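Local structure of gamma-glutamyl-gamma-aminobutyrate hydrolase PuuD (Escherichia coli, 6VTV) at residues B[108-122]-B[214-228]. The protein hydrolyses the gamma-glutamyl linkage of gamma-glutamyl-gamma-aminobutyrate, releasing 4-aminobutanoate and glutamate in the last step of putrescine breakdown. Sequence-based numbering, arbitrary orientation.
Sequences LERRIPIFAICRGLQ and VINHPFALGVQWHPE
Cys118 meets His226 where two neighbouring parallel strands end: Cys118 SG lies 3.5 Å from His226 NE2, oblique to the imidazole, and CB packs against the same nitrogen. With SG anti to the backbone N (chi1 -172°), the sulfur is placed beside the ring, while Gln224 NE2 lies 3.5 Å from Cys118 SG. On the far side of the imidazole, ND1 donates to Glu228 OE2 over 2.6 Å, entering the syn lone pair within the ring plane, a geometry that fixes the ring's rotation. Ile117 CG2 lies over one ring face and also touches Glu228 OE1, and its CD1 abuts Pro227 CD at 3.8 Å. Lys34 forms a salt bridge with Glu228 OE2, and Tyr157 meets His226 edge-to-face.

Behind this site, the axes of strands 114-117 and 220-223 come within 4.7 Å of each other, joined by alternating backbone bonds that finish with Cys118 N donating to Val223 O (2.7 Å). Phe115 lies alongside Leu221 on the face that also carries Ile117 and Val223; on the other, Leu121 of the following helix packs over Gly222. At the opposite end Leu108 CD2 abuts His217 CD2 at 3.6 Å, and Pro218 CG sits over one face of the Arg111 guanidinium.

The geometry is consistent with the predicted Cys-His-Glu triad of class I glutamine amidotransferases, in which histidine, oriented by glutamate, would activate the cysteine nucleophile.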
loop_
_atom_site.group_PDB
_atom_site.type_symbol
_atom_site.label_atom_id
_atom_site.label_comp_id
_atom_site.label_asym_id
_atom_site.label_seq_id
_atom_site.Cartn_x
_atom_site.Cartn_y
_atom_site.Cartn_z
ATOM N N LEU B 108 3.897 -4.096 20.619
ATOM C CA LEU B 108 4.475 -4.843 21.730
ATOM C C LEU B 108 3.675 -4.646 23.008
ATOM O O LEU B 108 3.568 -5.572 23.822
ATOM C CB LEU B 108 5.933 -4.438 21.940
ATOM C CG LEU B 108 6.912 -4.881 20.850
ATOM C CD1 LEU B 108 8.341 -4.519 21.226
ATOM C CD2 LEU B 108 6.786 -6.375 20.587
ATOM N N GLU B 109 3.099 -3.458 23.198
ATOM C CA GLU B 109 2.236 -3.234 24.347
ATOM C C GLU B 109 0.879 -3.904 24.172
ATOM O O GLU B 109 0.324 -4.432 25.141
ATOM C CB GLU B 109 2.061 -1.733 24.585
ATOM C CG GLU B 109 1.014 -1.405 25.625
ATOM C CD GLU B 109 0.963 0.071 25.942
ATOM O OE1 GLU B 109 2.043 0.697 26.022
ATOM O OE2 GLU B 109 -0.149 0.603 26.123
ATOM N N ARG B 110 0.337 -3.897 22.955
ATOM C CA ARG B 110 -0.945 -4.530 22.671
ATOM C C ARG B 110 -0.825 -6.024 22.397
ATOM O O ARG B 110 -1.846 -6.670 22.136
ATOM C CB ARG B 110 -1.615 -3.843 21.477
ATOM C CG ARG B 110 -1.772 -2.342 21.640
ATOM C CD ARG B 110 -2.625 -1.743 20.537
ATOM N NE ARG B 110 -2.878 -0.324 20.769
ATOM C CZ ARG B 110 -4.056 0.261 20.585
ATOM N NH1 ARG B 110 -5.092 -0.453 20.169
ATOM N NH2 ARG B 110 -4.201 1.558 20.820
ATOM N N ARG B 111 0.389 -6.577 22.441
ATOM C CA ARG B 111 0.633 -8.002 22.200
ATOM C C ARG B 111 0.111 -8.433 20.830
ATOM O O ARG B 111 -0.385 -9.548 20.654
ATOM C CB ARG B 111 0.040 -8.861 23.322
ATOM C CG ARG B 111 0.291 -8.281 24.709
ATOM C CD ARG B 111 0.205 -9.317 25.825
ATOM N NE ARG B 111 -0.595 -10.484 25.469
ATOM C CZ ARG B 111 -0.206 -11.740 25.663
ATOM N NH1 ARG B 111 0.975 -11.993 26.213
ATOM N NH2 ARG B 111 -0.996 -12.745 25.310
ATOM N N ILE B 112 0.226 -7.541 19.855
ATOM C CA ILE B 112 -0.133 -7.865 18.473
ATOM C C ILE B 112 1.031 -8.616 17.831
ATOM O O ILE B 112 2.184 -8.178 17.961
ATOM C CB ILE B 112 -0.461 -6.595 17.692
ATOM C CG1 ILE B 112 -1.621 -5.845 18.351
ATOM C CG2 ILE B 112 -0.789 -6.923 16.242
ATOM C CD1 ILE B 112 -1.864 -4.472 17.764
ATOM N N PRO B 113 0.779 -9.734 17.149
ATOM C CA PRO B 113 1.881 -10.485 16.536
ATOM C C PRO B 113 2.635 -9.649 15.511
ATOM O O PRO B 113 2.048 -8.854 14.773
ATOM C CB PRO B 113 1.174 -11.677 15.880
ATOM C CG PRO B 113 -0.086 -11.840 16.662
ATOM C CD PRO B 113 -0.505 -10.446 17.037
ATOM N N ILE B 114 3.953 -9.834 15.480
ATOM C CA ILE B 114 4.835 -9.136 14.554
ATOM C C ILE B 114 5.706 -10.159 13.843
ATOM O O ILE B 114 6.251 -11.072 14.474
ATOM C CB ILE B 114 5.721 -8.093 15.273
ATOM C CG1 ILE B 114 4.876 -7.153 16.132
ATOM C CG2 ILE B 114 6.546 -7.304 14.266
ATOM C CD1 ILE B 114 5.700 -6.210 16.982
ATOM N N PHE B 115 5.836 -10.009 12.526
ATOM C CA PHE B 115 6.784 -10.781 11.734
ATOM C C PHE B 115 7.613 -9.804 10.915
ATOM O O PHE B 115 7.068 -9.060 10.093
ATOM C CB PHE B 115 6.076 -11.789 10.826
ATOM C CG PHE B 115 7.014 -12.730 10.124
ATOM C CD1 PHE B 115 8.114 -13.251 10.786
ATOM C CD2 PHE B 115 6.795 -13.098 8.807
ATOM C CE1 PHE B 115 8.982 -14.117 10.147
ATOM C CE2 PHE B 115 7.658 -13.965 8.162
ATOM C CZ PHE B 115 8.752 -14.476 8.833
ATOM N N ALA B 116 8.923 -9.807 11.142
ATOM C CA ALA B 116 9.831 -8.830 10.562
ATOM C C ALA B 116 10.886 -9.528 9.717
ATOM O O ALA B 116 11.401 -10.584 10.098
ATOM C CB ALA B 116 10.494 -7.998 11.659
ATOM N N ILE B 117 11.208 -8.931 8.570
ATOM C CA ILE B 117 12.116 -9.519 7.591
ATOM C C ILE B 117 13.236 -8.530 7.297
ATOM O O ILE B 117 12.972 -7.374 6.943
ATOM C CB ILE B 117 11.378 -9.900 6.294
ATOM C CG1 ILE B 117 10.389 -11.041 6.551
ATOM C CG2 ILE B 117 12.376 -10.280 5.201
ATOM C CD1 ILE B 117 9.629 -11.482 5.316
ATOM N N CYS B 118 14.483 -8.992 7.444
ATOM C CA CYS B 118 15.687 -8.251 7.075
ATOM C C CYS B 118 15.732 -6.884 7.754
ATOM O O CYS B 118 16.123 -6.785 8.921
ATOM C CB CYS B 118 15.783 -8.109 5.551
ATOM S SG CYS B 118 17.343 -7.408 4.954
ATOM N N ARG B 119 15.344 -5.821 7.041
ATOM C CA ARG B 119 15.286 -4.506 7.673
ATOM C C ARG B 119 14.327 -4.505 8.854
ATOM O O ARG B 119 14.540 -3.774 9.828
ATOM C CB ARG B 119 14.872 -3.438 6.659
ATOM C CG ARG B 119 15.012 -2.017 7.184
ATOM C CD ARG B 119 14.017 -1.087 6.517
ATOM N NE ARG B 119 14.572 0.246 6.316
ATOM C CZ ARG B 119 14.413 1.256 7.164
ATOM N NH1 ARG B 119 13.713 1.088 8.277
ATOM N NH2 ARG B 119 14.954 2.435 6.897
ATOM N N GLY B 120 13.267 -5.313 8.786
ATOM C CA GLY B 120 12.347 -5.405 9.905
ATOM C C GLY B 120 13.009 -5.943 11.160
ATOM O O GLY B 120 12.762 -5.447 12.262
ATOM N N LEU B 121 13.841 -6.979 11.013
ATOM C CA LEU B 121 14.604 -7.477 12.155
ATOM C C LEU B 121 15.474 -6.374 12.741
ATOM O O LEU B 121 15.529 -6.191 13.962
ATOM C CB LEU B 121 15.458 -8.679 11.742
ATOM C CG LEU B 121 16.515 -9.161 12.747
ATOM C CD1 LEU B 121 16.605 -10.677 12.747
ATOM C CD2 LEU B 121 17.892 -8.561 12.463
ATOM N N GLN B 122 16.167 -5.630 11.876
ATOM C CA GLN B 122 16.981 -4.515 12.344
ATOM C C GLN B 122 16.122 -3.432 12.982
ATOM O O GLN B 122 16.555 -2.778 13.937
ATOM C CB GLN B 122 17.801 -3.950 11.182
ATOM C CG GLN B 122 18.723 -4.981 10.536
ATOM C CD GLN B 122 19.278 -4.522 9.200
ATOM O OE1 GLN B 122 18.873 -3.488 8.670
ATOM N NE2 GLN B 122 20.207 -5.294 8.648
ATOM N N VAL B 214 10.864 -11.323 20.691
ATOM C CA VAL B 214 10.630 -10.545 21.902
ATOM C C VAL B 214 10.183 -11.484 23.016
ATOM O O VAL B 214 9.206 -12.224 22.866
ATOM C CB VAL B 214 9.591 -9.440 21.663
ATOM C CG1 VAL B 214 9.208 -8.778 22.977
ATOM C CG2 VAL B 214 10.133 -8.410 20.687
ATOM N N ILE B 215 10.904 -11.454 24.137
ATOM C CA ILE B 215 10.514 -12.233 25.304
ATOM C C ILE B 215 9.226 -11.663 25.881
ATOM O O ILE B 215 8.990 -10.447 25.841
ATOM C CB ILE B 215 11.647 -12.235 26.345
ATOM C CG1 ILE B 215 12.951 -12.716 25.707
ATOM C CG2 ILE B 215 11.292 -13.107 27.538
ATOM C CD1 ILE B 215 14.170 -12.502 26.577
ATOM N N ASN B 216 8.375 -12.547 26.407
ATOM C CA ASN B 216 7.105 -12.195 27.036
ATOM C C ASN B 216 6.108 -11.593 26.053
ATOM O O ASN B 216 5.142 -10.943 26.466
ATOM C CB ASN B 216 7.312 -11.249 28.226
ATOM C CG ASN B 216 8.142 -11.880 29.330
ATOM O OD1 ASN B 216 7.997 -13.065 29.629
ATOM N ND2 ASN B 216 9.016 -11.088 29.941
ATOM N N HIS B 217 6.323 -11.793 24.755
ATOM C CA HIS B 217 5.356 -11.463 23.726
ATOM C C HIS B 217 4.924 -12.741 23.017
ATOM O O HIS B 217 5.764 -13.606 22.746
ATOM C CB HIS B 217 5.940 -10.471 22.707
ATOM C CG HIS B 217 4.930 -9.922 21.746
ATOM N ND1 HIS B 217 4.460 -10.643 20.670
ATOM C CD2 HIS B 217 4.302 -8.724 21.700
ATOM C CE1 HIS B 217 3.584 -9.912 20.002
ATOM N NE2 HIS B 217 3.471 -8.742 20.606
ATOM N N PRO B 218 3.630 -12.899 22.719
ATOM C CA PRO B 218 3.175 -14.162 22.107
ATOM C C PRO B 218 3.898 -14.513 20.819
ATOM O O PRO B 218 4.250 -15.680 20.613
ATOM C CB PRO B 218 1.679 -13.912 21.867
ATOM C CG PRO B 218 1.307 -12.861 22.847
ATOM C CD PRO B 218 2.511 -11.979 22.988
ATOM N N PHE B 219 4.141 -13.533 19.947
ATOM C CA PHE B 219 4.790 -13.810 18.663
ATOM C C PHE B 219 5.280 -12.478 18.086
ATOM O O PHE B 219 4.539 -11.789 17.387
ATOM C CB PHE B 219 3.850 -14.514 17.704
ATOM C CG PHE B 219 4.529 -15.069 16.483
ATOM C CD1 PHE B 219 4.816 -14.255 15.399
ATOM C CD2 PHE B 219 4.874 -16.409 16.418
ATOM C CE1 PHE B 219 5.440 -14.763 14.277
ATOM C CE2 PHE B 219 5.498 -16.923 15.296
ATOM C CZ PHE B 219 5.780 -16.099 14.225
ATOM N N ALA B 220 6.534 -12.142 18.380
ATOM C CA ALA B 220 7.198 -10.972 17.804
ATOM C C ALA B 220 8.541 -11.464 17.274
ATOM O O ALA B 220 9.555 -11.388 17.971
ATOM C CB ALA B 220 7.353 -9.855 18.828
ATOM N N LEU B 221 8.538 -11.968 16.044
ATOM C CA LEU B 221 9.680 -12.658 15.465
ATOM C C LEU B 221 10.291 -11.838 14.337
ATOM O O LEU B 221 9.574 -11.253 13.519
ATOM C CB LEU B 221 9.266 -14.035 14.937
ATOM C CG LEU B 221 10.298 -14.811 14.117
ATOM C CD1 LEU B 221 11.451 -15.271 14.998
ATOM C CD2 LEU B 221 9.644 -15.991 13.414
ATOM N N GLY B 222 11.612 -11.800 14.300
ATOM C CA GLY B 222 12.328 -11.194 13.190
ATOM C C GLY B 222 13.375 -12.142 12.650
ATOM O O GLY B 222 14.005 -12.882 13.404
ATOM N N VAL B 223 13.539 -12.129 11.328
ATOM C CA VAL B 223 14.566 -12.918 10.662
ATOM C C VAL B 223 15.364 -11.998 9.751
ATOM O O VAL B 223 14.834 -11.035 9.186
ATOM C CB VAL B 223 13.979 -14.112 9.868
ATOM C CG1 VAL B 223 13.166 -15.014 10.784
ATOM C CG2 VAL B 223 13.129 -13.628 8.703
ATOM N N GLN B 224 16.659 -12.290 9.625
ATOM C CA GLN B 224 17.544 -11.457 8.822
ATOM C C GLN B 224 17.514 -11.829 7.345
ATOM O O GLN B 224 17.813 -10.979 6.498
ATOM C CB GLN B 224 18.974 -11.548 9.364
ATOM C CG GLN B 224 19.992 -10.665 8.654
ATOM C CD GLN B 224 19.704 -9.184 8.811
ATOM O OE1 GLN B 224 20.025 -8.581 9.837
ATOM N NE2 GLN B 224 19.101 -8.587 7.788
ATOM N N TRP B 225 17.145 -13.063 7.018
ATOM C CA TRP B 225 17.079 -13.499 5.632
ATOM C C TRP B 225 15.728 -13.108 5.033
ATOM O O TRP B 225 14.948 -12.363 5.631
ATOM C CB TRP B 225 17.347 -15.000 5.536
ATOM C CG TRP B 225 16.386 -15.866 6.291
ATOM C CD1 TRP B 225 15.262 -16.464 5.799
ATOM C CD2 TRP B 225 16.479 -16.259 7.667
ATOM N NE1 TRP B 225 14.643 -17.194 6.785
ATOM C CE2 TRP B 225 15.370 -17.086 7.941
ATOM C CE3 TRP B 225 17.390 -15.989 8.694
ATOM C CZ2 TRP B 225 15.147 -17.643 9.199
ATOM C CZ3 TRP B 225 17.166 -16.544 9.943
ATOM C CH2 TRP B 225 16.054 -17.361 10.184
ATOM N N HIS B 226 15.439 -13.612 3.831
ATOM C CA HIS B 226 14.249 -13.239 3.068
ATOM C C HIS B 226 13.394 -14.479 2.829
ATOM O O HIS B 226 13.492 -15.119 1.769
ATOM C CB HIS B 226 14.628 -12.576 1.745
ATOM C CG HIS B 226 15.052 -11.148 1.887
ATOM N ND1 HIS B 226 14.297 -10.098 1.412
ATOM C CD2 HIS B 226 16.154 -10.594 2.448
ATOM C CE1 HIS B 226 14.913 -8.960 1.675
ATOM N NE2 HIS B 226 16.042 -9.233 2.303
ATOM N N PRO B 227 12.534 -14.844 3.785
ATOM C CA PRO B 227 11.644 -15.993 3.570
ATOM C C PRO B 227 10.496 -15.705 2.615
ATOM O O PRO B 227 9.818 -16.648 2.191
ATOM C CB PRO B 227 11.129 -16.302 4.980
ATOM C CG PRO B 227 11.158 -14.979 5.678
ATOM C CD PRO B 227 12.316 -14.205 5.095
ATOM N N GLU B 228 10.257 -14.440 2.261
ATOM C CA GLU B 228 9.186 -14.122 1.324
ATOM C C GLU B 228 9.500 -14.577 -0.095
ATOM O O GLU B 228 8.583 -14.678 -0.917
ATOM C CB GLU B 228 8.910 -12.616 1.335
ATOM C CG GLU B 228 9.814 -11.812 0.410
ATOM C CD GLU B 228 11.170 -11.513 1.022
ATOM O OE1 GLU B 228 11.431 -11.967 2.155
ATOM O OE2 GLU B 228 11.977 -10.817 0.369
#